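Local structure of salmonella typhimurium DB7155 bacteriophage DET7 tailspike (Bacteriophage, 2V5I) at residues Ser123-Tyr128 / Gly172-Ala177; Trp98-Trp103 / Tyr128-Asn133; Ile397-Ile402 / Ser420-Asn425. The protein binds the O-antigen polysaccharide of its Salmonella host and probably hydrolyses it, acting as the receptor-binding tailspike of the phage. All blocks are in the same frame, centred on the assembly; numbering follows the deposited sequence.

In the fold
Contacts 1 and 2 are interleaved along the chain: 98-103, 123-128, 128-133 and 172-177 follow in that order, and Tyr128 belongs to both. Their centres lie 12 Å apart and they touch, Glu126 O packing 3.4 Å from Val99 CG2. Contact 2 closes an excursion that leaves the coil after strand 85-92, while contact 1 seats it on the coil corner between strands 172-173 and 176-181. Contact 3 comes later, between successive coils at strands 393-398 and 417-423, with its centre 39 Å from that of contact 1 and 35 Å from that of contact 2. Together they sample a beta-helix with a side insertion, an architecture consistent with P22-type tailspikes.

Contact 1 of 3, residues Ser123-Tyr128 / Gly172-Ala177; sequences SKIEGY and GGLMAA
The loop around Lys124 passes over the chain corner at Leu174 and Met175, the closest alpha carbons being Lys124 CA and Leu174 CA at 6.0 Å. Met175 has phi 52° and psi 52°, the left-handed region, and there the chain turns from strand 172-173 towards strand 176-181. Its side chain leaves the corner with CG anti to the carbonyl carbon, and the bend at chi2 (-78°) sets the position of SD. Met175 CG lies 3.7 Å from Lys124 O and 3.9 Å from Lys124 CG, and the two side chains cross obliquely. Further out, Met175 CE sits under the loop backbone, 3.7 Å from Ser123 O and 4.0 Å from Gly127 O. Beside it Leu174 offers its CD2 branch, which approaches Lys124 O at 3.7 Å and Ile125 CG2 at 3.9 Å; Leu174 and Ile125 lie alongside one another, pointing the same way. The loop keeps its shape partly through an ST turn, in which Ser123 OG accepts from Ile125 N at 3.1 Å. Polar tips are held elsewhere: Lys124 NZ forms a salt bridge with Glu92 and bonds to Ser93 O, whereas Glu126 is paired with Lys121. Between the segments the 270 Å² of buried surface is thus hydrocarbon laid against hydrocarbon and carbonyl oxygens. Lys124 O and Glu126 O are buried with no polar partner in the model, which implies that the interface depends on van der Waals fit and probably pays a small desolvation cost.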
loop_
_atom_site.group_PDB
_atom_site.type_symbol
_atom_site.label_atom_id
_atom_site.label_comp_id
_atom_site.label_asym_id
_atom_site.label_seq_id
_atom_site.Cartn_x
_atom_site.Cartn_y
_atom_site.Cartn_z
ATOM N N SER A 123 -23.321 30.610 8.992
ATOM C CA SER A 123 -23.413 29.229 9.368
ATOM C C SER A 123 -22.281 28.879 10.329
ATOM O O SER A 123 -21.161 29.357 10.170
ATOM C CB SER A 123 -23.276 28.292 8.157
ATOM O OG SER A 123 -23.380 26.917 8.546
ATOM N N LYS A 124 -22.603 28.013 11.289
ATOM C CA LYS A 124 -21.631 27.476 12.203
ATOM C C LYS A 124 -21.247 26.045 11.810
ATOM O O LYS A 124 -20.329 25.455 12.404
ATOM C CB LYS A 124 -22.230 27.429 13.628
ATOM C CG LYS A 124 -21.411 28.065 14.656
ATOM C CD LYS A 124 -22.041 27.843 16.080
ATOM C CE LYS A 124 -22.807 29.003 16.598
ATOM N NZ LYS A 124 -23.132 28.774 18.076
ATOM N N ILE A 125 -21.938 25.488 10.833
ATOM C CA ILE A 125 -21.817 24.027 10.571
ATOM C C ILE A 125 -21.137 23.621 9.272
ATOM O O ILE A 125 -20.711 22.463 9.150
ATOM C CB ILE A 125 -23.175 23.296 10.666
ATOM C CG1 ILE A 125 -24.084 23.712 9.538
ATOM C CG2 ILE A 125 -23.806 23.556 12.018
ATOM C CD1 ILE A 125 -25.189 22.740 9.256
ATOM N N GLU A 126 -20.973 24.539 8.323
ATOM C CA GLU A 126 -20.293 24.205 7.082
ATOM C C GLU A 126 -19.802 25.478 6.408
ATOM O O GLU A 126 -20.191 26.595 6.781
ATOM C CB GLU A 126 -21.210 23.470 6.136
ATOM C CG GLU A 126 -22.415 24.245 5.701
ATOM C CD GLU A 126 -23.449 23.389 4.918
ATOM O OE1 GLU A 126 -23.264 22.179 4.704
ATOM O OE2 GLU A 126 -24.459 23.965 4.478
ATOM N N GLY A 127 -18.946 25.310 5.429
ATOM C CA GLY A 127 -18.258 26.437 4.801
ATOM C C GLY A 127 -17.175 27.002 5.680
ATOM O O GLY A 127 -16.875 26.465 6.749
ATOM N N TYR A 128 -16.509 28.042 5.192
ATOM C CA TYR A 128 -15.480 28.680 6.018
ATOM C C TYR A 128 -15.429 30.199 5.824
ATOM O O TYR A 128 -15.847 30.748 4.790
ATOM C CB TYR A 128 -14.091 28.055 5.744
ATOM C CG TYR A 128 -13.550 28.281 4.340
ATOM C CD1 TYR A 128 -13.961 27.444 3.252
ATOM C CD2 TYR A 128 -12.707 29.334 4.036
ATOM C CE1 TYR A 128 -13.455 27.626 1.988
ATOM C CE2 TYR A 128 -12.246 29.537 2.757
ATOM C CZ TYR A 128 -12.623 28.697 1.708
ATOM O OH TYR A 128 -12.146 28.872 0.419
ATOM N N GLY A 172 -14.633 17.002 19.378
ATOM C CA GLY A 172 -15.531 17.563 18.391
ATOM C C GLY A 172 -15.590 19.074 18.433
ATOM O O GLY A 172 -14.926 19.766 19.204
ATOM N N GLY A 173 -16.419 19.611 17.551
ATOM C CA GLY A 173 -16.686 21.049 17.585
ATOM C C GLY A 173 -17.343 21.632 16.378
ATOM O O GLY A 173 -17.574 20.940 15.353
ATOM N N LEU A 174 -17.740 22.906 16.558
ATOM C CA LEU A 174 -18.311 23.754 15.517
ATOM C C LEU A 174 -17.594 25.083 15.536
ATOM O O LEU A 174 -17.628 25.808 16.539
ATOM C CB LEU A 174 -19.806 24.008 15.812
ATOM C CG LEU A 174 -20.743 22.789 15.662
ATOM C CD1 LEU A 174 -22.156 23.143 16.122
ATOM C CD2 LEU A 174 -20.813 22.331 14.274
ATOM N N MET A 175 -16.947 25.436 14.429
ATOM C CA MET A 175 -16.033 26.558 14.335
ATOM C C MET A 175 -14.981 26.489 15.424
ATOM O O MET A 175 -14.727 27.478 16.118
ATOM C CB MET A 175 -16.809 27.915 14.353
ATOM C CG MET A 175 -17.773 27.966 13.164
ATOM S SD MET A 175 -16.873 28.359 11.631
ATOM C CE MET A 175 -17.912 27.690 10.380
ATOM N N ALA A 176 -14.322 25.309 15.517
ATOM C CA ALA A 176 -13.460 24.955 16.632
ATOM C C ALA A 176 -11.990 24.915 16.246
ATOM O O ALA A 176 -11.653 24.755 15.082
ATOM C CB ALA A 176 -13.857 23.568 17.165
ATOM N N ALA A 177 -11.139 25.148 17.246
ATOM C CA ALA A 177 -9.694 24.884 17.126
ATOM C C ALA A 177 -9.130 24.264 18.396
ATOM O O ALA A 177 -9.552 24.581 19.467
ATOM C CB ALA A 177 -8.958 26.139 16.819
#

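Contact 2 of 3, residues Trp98-Trp103 / Tyr128-Asn133; sequences WVIFPW and YQPGVN
Ile100 and Tyr128 are joined by a pair of backbone hydrogen bonds, Ile100 N to Tyr128 O at 2.9 Å and Tyr128 N to Ile100 O at 3.0 Å. The second donor lies in the plane of its carbonyl, the first is tilted 31° from it, and together they define one antiparallel hydrogen-bonded pair.

The same residues also meet by CH-pi contact. Ile100 CG1 stands 4.2 Å from the centroid of the Tyr128 ring, 15° off its normal, while CD1 reaches on to Tyr128 CZ at 3.7 Å.

Apolar packing extends this patch. Pro130 CB meets Ile100 CD1 at 4.0 Å, and Pro102 CD comes equally close to Tyr128 CE1. Trp103 CH2 arrives at the edge of the tyrosine ring, 4.2 Å from CE1, the two side chains crossing at about a right angle.

Polar ends are settled beyond the contact: Tyr128 OH bonds to Asp134, and Gln129 NE2 to Ile154 O, while Gln129 CG rests 3.6 Å from Trp98 O.

This isolated bridge, just past the strand pair 98-99 and 121-122, closes a compact insertion off the beta-helix, consistent with the dorsal fin of P22-type tailspikes.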
loop_
_atom_site.group_PDB
_atom_site.type_symbol
_atom_site.label_atom_id
_atom_site.label_comp_id
_atom_site.label_asym_id
_atom_site.label_seq_id
_atom_site.Cartn_x
_atom_site.Cartn_y
_atom_site.Cartn_z
ATOM N N TRP A 98 -20.124 34.681 9.045
ATOM C CA TRP A 98 -20.374 34.662 7.621
ATOM C C TRP A 98 -19.329 33.728 6.983
ATOM O O TRP A 98 -18.126 33.873 7.207
ATOM C CB TRP A 98 -20.210 36.025 7.002
ATOM C CG TRP A 98 -21.274 36.992 7.453
ATOM C CD1 TRP A 98 -21.173 37.875 8.452
ATOM C CD2 TRP A 98 -22.578 37.120 6.905
ATOM N NE1 TRP A 98 -22.378 38.599 8.581
ATOM C CE2 TRP A 98 -23.250 38.133 7.650
ATOM C CE3 TRP A 98 -23.259 36.487 5.887
ATOM C CZ2 TRP A 98 -24.553 38.510 7.385
ATOM C CZ3 TRP A 98 -24.603 36.872 5.631
ATOM C CH2 TRP A 98 -25.212 37.864 6.377
ATOM N N VAL A 99 -19.803 32.813 6.159
ATOM C CA VAL A 99 -18.904 31.869 5.487
ATOM C C VAL A 99 -19.167 31.810 3.987
ATOM O O VAL A 99 -20.267 32.101 3.531
ATOM C CB VAL A 99 -19.048 30.445 6.084
ATOM C CG1 VAL A 99 -18.667 30.456 7.502
ATOM C CG2 VAL A 99 -20.398 29.840 5.843
ATOM N N ILE A 100 -18.131 31.428 3.223
ATOM C CA ILE A 100 -18.294 31.033 1.836
ATOM C C ILE A 100 -18.322 29.503 1.703
ATOM O O ILE A 100 -17.976 28.772 2.648
ATOM C CB ILE A 100 -17.221 31.644 0.898
ATOM C CG1 ILE A 100 -15.828 31.211 1.334
ATOM C CG2 ILE A 100 -17.374 33.147 0.819
ATOM C CD1 ILE A 100 -14.739 31.416 0.301
ATOM N N PHE A 101 -18.899 29.055 0.580
ATOM C CA PHE A 101 -19.156 27.661 0.315
ATOM C C PHE A 101 -18.918 27.364 -1.164
ATOM O O PHE A 101 -19.868 27.214 -1.955
ATOM C CB PHE A 101 -20.580 27.290 0.745
ATOM C CG PHE A 101 -20.826 25.834 0.899
ATOM C CD1 PHE A 101 -20.486 25.173 2.074
ATOM C CD2 PHE A 101 -21.385 25.090 -0.119
ATOM C CE1 PHE A 101 -20.756 23.804 2.233
ATOM C CE2 PHE A 101 -21.641 23.714 0.044
ATOM C CZ PHE A 101 -21.330 23.092 1.220
ATOM N N PRO A 102 -17.609 27.252 -1.561
ATOM C CA PRO A 102 -17.275 27.135 -2.973
ATOM C C PRO A 102 -17.509 25.722 -3.569
ATOM O O PRO A 102 -16.662 25.226 -4.318
ATOM C CB PRO A 102 -15.788 27.529 -3.009
ATOM C CG PRO A 102 -15.258 27.107 -1.615
ATOM C CD PRO A 102 -16.425 27.435 -0.703
ATOM N N TRP A 103 -18.587 25.065 -3.163
ATOM C CA TRP A 103 -19.015 23.775 -3.756
ATOM C C TRP A 103 -20.474 23.881 -4.134
ATOM O O TRP A 103 -21.291 24.380 -3.363
ATOM C CB TRP A 103 -18.830 22.627 -2.760
ATOM C CG TRP A 103 -17.408 22.493 -2.294
ATOM C CD1 TRP A 103 -16.377 21.764 -2.862
ATOM C CD2 TRP A 103 -16.852 23.102 -1.117
ATOM N NE1 TRP A 103 -15.247 21.922 -2.122
ATOM C CE2 TRP A 103 -15.491 22.757 -1.076
ATOM C CE3 TRP A 103 -17.375 23.913 -0.121
ATOM C CZ2 TRP A 103 -14.651 23.188 -0.052
ATOM C CZ3 TRP A 103 -16.544 24.356 0.901
ATOM C CH2 TRP A 103 -15.189 24.011 0.903
ATOM N N TYR A 128 -16.509 28.042 5.192
ATOM C CA TYR A 128 -15.480 28.680 6.018
ATOM C C TYR A 128 -15.429 30.199 5.824
ATOM O O TYR A 128 -15.847 30.748 4.790
ATOM C CB TYR A 128 -14.091 28.055 5.744
ATOM C CG TYR A 128 -13.550 28.281 4.340
ATOM C CD1 TYR A 128 -13.961 27.444 3.252
ATOM C CD2 TYR A 128 -12.707 29.334 4.036
ATOM C CE1 TYR A 128 -13.455 27.626 1.988
ATOM C CE2 TYR A 128 -12.246 29.537 2.757
ATOM C CZ TYR A 128 -12.623 28.697 1.708
ATOM O OH TYR A 128 -12.146 28.872 0.419
ATOM N N GLN A 129 -14.915 30.852 6.853
ATOM C CA GLN A 129 -14.703 32.305 6.835
ATOM C C GLN A 129 -13.578 32.680 5.879
ATOM O O GLN A 129 -12.467 32.162 6.000
ATOM C CB GLN A 129 -14.352 32.811 8.215
ATOM C CG GLN A 129 -15.443 32.616 9.272
ATOM C CD GLN A 129 -14.887 32.693 10.669
ATOM O OE1 GLN A 129 -14.563 33.761 11.156
ATOM N NE2 GLN A 129 -14.794 31.528 11.345
ATOM N N PRO A 130 -13.856 33.497 4.874
ATOM C CA PRO A 130 -12.853 33.793 3.862
ATOM C C PRO A 130 -11.780 34.745 4.370
ATOM O O PRO A 130 -11.984 35.476 5.319
ATOM C CB PRO A 130 -13.676 34.417 2.728
ATOM C CG PRO A 130 -14.787 35.059 3.395
ATOM C CD PRO A 130 -15.129 34.196 4.593
ATOM N N GLY A 131 -10.593 34.686 3.757
ATOM C CA GLY A 131 -9.483 35.559 4.147
ATOM C C GLY A 131 -8.479 35.735 3.018
ATOM O O GLY A 131 -8.781 35.493 1.862
ATOM N N VAL A 132 -7.277 36.144 3.404
ATOM C CA VAL A 132 -6.280 36.610 2.421
ATOM C C VAL A 132 -5.972 35.544 1.365
ATOM O O VAL A 132 -5.833 35.857 0.192
ATOM C CB VAL A 132 -5.025 37.144 3.097
ATOM C CG1 VAL A 132 -5.387 38.412 3.929
ATOM C CG2 VAL A 132 -4.373 36.143 3.971
ATOM N N ASN A 133 -5.957 34.259 1.764
ATOM C CA ASN A 133 -5.711 33.219 0.771
ATOM C C ASN A 133 -6.791 33.126 -0.287
ATOM O O ASN A 133 -6.556 32.727 -1.419
ATOM C CB ASN A 133 -5.535 31.840 1.443
ATOM C CG ASN A 133 -4.275 31.733 2.259
ATOM O OD1 ASN A 133 -3.263 32.409 2.005
ATOM N ND2 ASN A 133 -4.317 30.852 3.261
#

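Contact 3 of 3, residues Ile397-Ile402 / Ser420-Asn425; sequences IRAAGI and SGLVGN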
loop_
_atom_site.group_PDB
_atom_site.type_symbol
_atom_site.label_atom_id
_atom_site.label_comp_id
_atom_site.label_asym_id
_atom_site.label_seq_id
_atom_site.Cartn_x
_atom_site.Cartn_y
_atom_site.Cartn_z
ATOM N N ILE A 397 5.463 4.479 -11.358
ATOM C CA ILE A 397 4.520 5.596 -11.339
ATOM C C ILE A 397 3.424 5.359 -12.371
ATOM O O ILE A 397 3.682 5.167 -13.544
ATOM C CB ILE A 397 5.222 6.977 -11.506
ATOM C CG1 ILE A 397 4.176 8.105 -11.551
ATOM C CG2 ILE A 397 6.180 7.013 -12.728
ATOM C CD1 ILE A 397 4.744 9.486 -11.317
ATOM N N ARG A 398 2.183 5.444 -11.888
ATOM C CA ARG A 398 1.000 5.364 -12.732
ATOM C C ARG A 398 0.534 6.778 -12.925
ATOM O O ARG A 398 0.325 7.485 -11.947
ATOM C CB ARG A 398 -0.063 4.523 -12.023
ATOM C CG ARG A 398 0.396 3.071 -11.925
ATOM C CD ARG A 398 -0.161 2.330 -10.824
ATOM N NE ARG A 398 0.276 2.798 -9.516
ATOM C CZ ARG A 398 1.222 2.260 -8.779
ATOM N NH1 ARG A 398 1.932 1.239 -9.236
ATOM N NH2 ARG A 398 1.454 2.773 -7.566
ATOM N N ALA A 399 0.474 7.219 -14.189
ATOM C CA ALA A 399 0.270 8.629 -14.512
ATOM C C ALA A 399 -0.867 8.897 -15.511
ATOM O O ALA A 399 -0.876 9.967 -16.119
ATOM C CB ALA A 399 1.543 9.240 -15.044
ATOM N N ALA A 400 -1.788 7.970 -15.724
ATOM C CA ALA A 400 -2.960 8.240 -16.583
ATOM C C ALA A 400 -4.206 7.564 -16.020
ATOM O O ALA A 400 -4.174 6.389 -15.689
ATOM C CB ALA A 400 -2.737 7.726 -17.999
ATOM N N GLY A 401 -5.300 8.327 -15.971
ATOM C CA GLY A 401 -6.586 7.858 -15.540
ATOM C C GLY A 401 -7.540 7.750 -16.713
ATOM O O GLY A 401 -7.097 7.514 -17.853
ATOM N N ILE A 402 -8.813 8.028 -16.459
ATOM C CA ILE A 402 -9.884 7.824 -17.460
ATOM C C ILE A 402 -10.406 9.120 -18.094
ATOM O O ILE A 402 -11.107 9.050 -19.107
ATOM C CB ILE A 402 -11.055 7.033 -16.811
ATOM C CG1 ILE A 402 -11.863 6.231 -17.852
ATOM C CG2 ILE A 402 -11.882 7.900 -15.847
ATOM C CD1 ILE A 402 -12.640 5.083 -17.198
ATOM N N SER A 420 11.692 5.223 -13.942
ATOM C CA SER A 420 11.472 3.867 -14.425
ATOM C C SER A 420 10.077 3.409 -14.042
ATOM O O SER A 420 9.520 3.886 -13.069
ATOM C CB SER A 420 12.444 2.869 -13.794
ATOM O OG SER A 420 13.773 3.285 -13.962
ATOM N N GLY A 421 9.511 2.484 -14.819
ATOM C CA GLY A 421 8.251 1.857 -14.424
ATOM C C GLY A 421 7.058 2.778 -14.588
ATOM O O GLY A 421 6.160 2.768 -13.748
ATOM N N LEU A 422 7.082 3.610 -15.637
ATOM C CA LEU A 422 5.947 4.515 -15.929
ATOM C C LEU A 422 4.849 3.739 -16.631
ATOM O O LEU A 422 5.110 3.129 -17.680
ATOM C CB LEU A 422 6.421 5.682 -16.789
ATOM C CG LEU A 422 5.372 6.655 -17.253
ATOM C CD1 LEU A 422 4.679 7.314 -16.104
ATOM C CD2 LEU A 422 6.064 7.721 -18.155
ATOM N N VAL A 423 3.662 3.685 -16.025
ATOM C CA VAL A 423 2.545 2.871 -16.469
ATOM C C VAL A 423 1.310 3.711 -16.765
ATOM O O VAL A 423 0.971 4.658 -16.029
ATOM C CB VAL A 423 2.222 1.838 -15.343
ATOM C CG1 VAL A 423 0.886 1.188 -15.516
ATOM C CG2 VAL A 423 3.330 0.807 -15.264
ATOM N N GLY A 424 0.587 3.335 -17.824
ATOM C CA GLY A 424 -0.702 3.927 -18.131
ATOM C C GLY A 424 -0.727 4.438 -19.565
ATOM O O GLY A 424 0.293 4.462 -20.267
ATOM N N ASN A 425 -1.900 4.833 -20.002
ATOM C CA ASN A 425 -2.005 5.407 -21.338
ATOM C C ASN A 425 -1.628 6.884 -21.316
ATOM O O ASN A 425 -2.441 7.820 -21.455
ATOM C CB ASN A 425 -3.399 5.160 -21.859
ATOM C CG ASN A 425 -3.529 5.483 -23.339
ATOM O OD1 ASN A 425 -2.541 5.544 -24.059
ATOM N ND2 ASN A 425 -4.753 5.635 -23.786
HETATM O O HOH W 1 -4.162 4.223 -18.297
#
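Ile397 and Leu422 lie side by side on adjacent coils of the parallel beta-helix, with alpha carbons 4.9 Å apart and the touching chains running within 13° of each other. Three hydrogen bonds make the ladder. Ile397 N donates to Gly421 O from above the carbonyl plane, Val423 N reaches Ile397 O at 2.9 Å, and Ala399 N meets Val423 O at 3.2 Å, almost in line with its C=O bond (173°). Ile397 O also receives a CA-H contact from Leu422.

On one face of the ladder, Leu422 CD1, set in place by a chi2 of 60°, touches Ile397 CG2 at 3.7 Å and Ala399 CB at 3.8 Å. Ile397 and Ala399 both pack on Ile386 of strand 386-388, so this face joins two walls of the coil. On the other face Arg398 CG rests 4.1 Å from Val423 CB.

The guanidinium of Arg398 is positioned from the preceding coil, NE bonding to Thr372 OG1 and NH2 to Asn370 OD1. A second subunit packs here as well: its Gly396 meets Val423 and its Val440 meets Leu422, placing the coil pair at the trimer interface.

Beyond the strands the chains stay close through Gly424, which has no side chain to hold them apart. A water accepts from Asn425 N at 2.9 Å, and Ala400 CB ends 3.5 Å from Asn425 O.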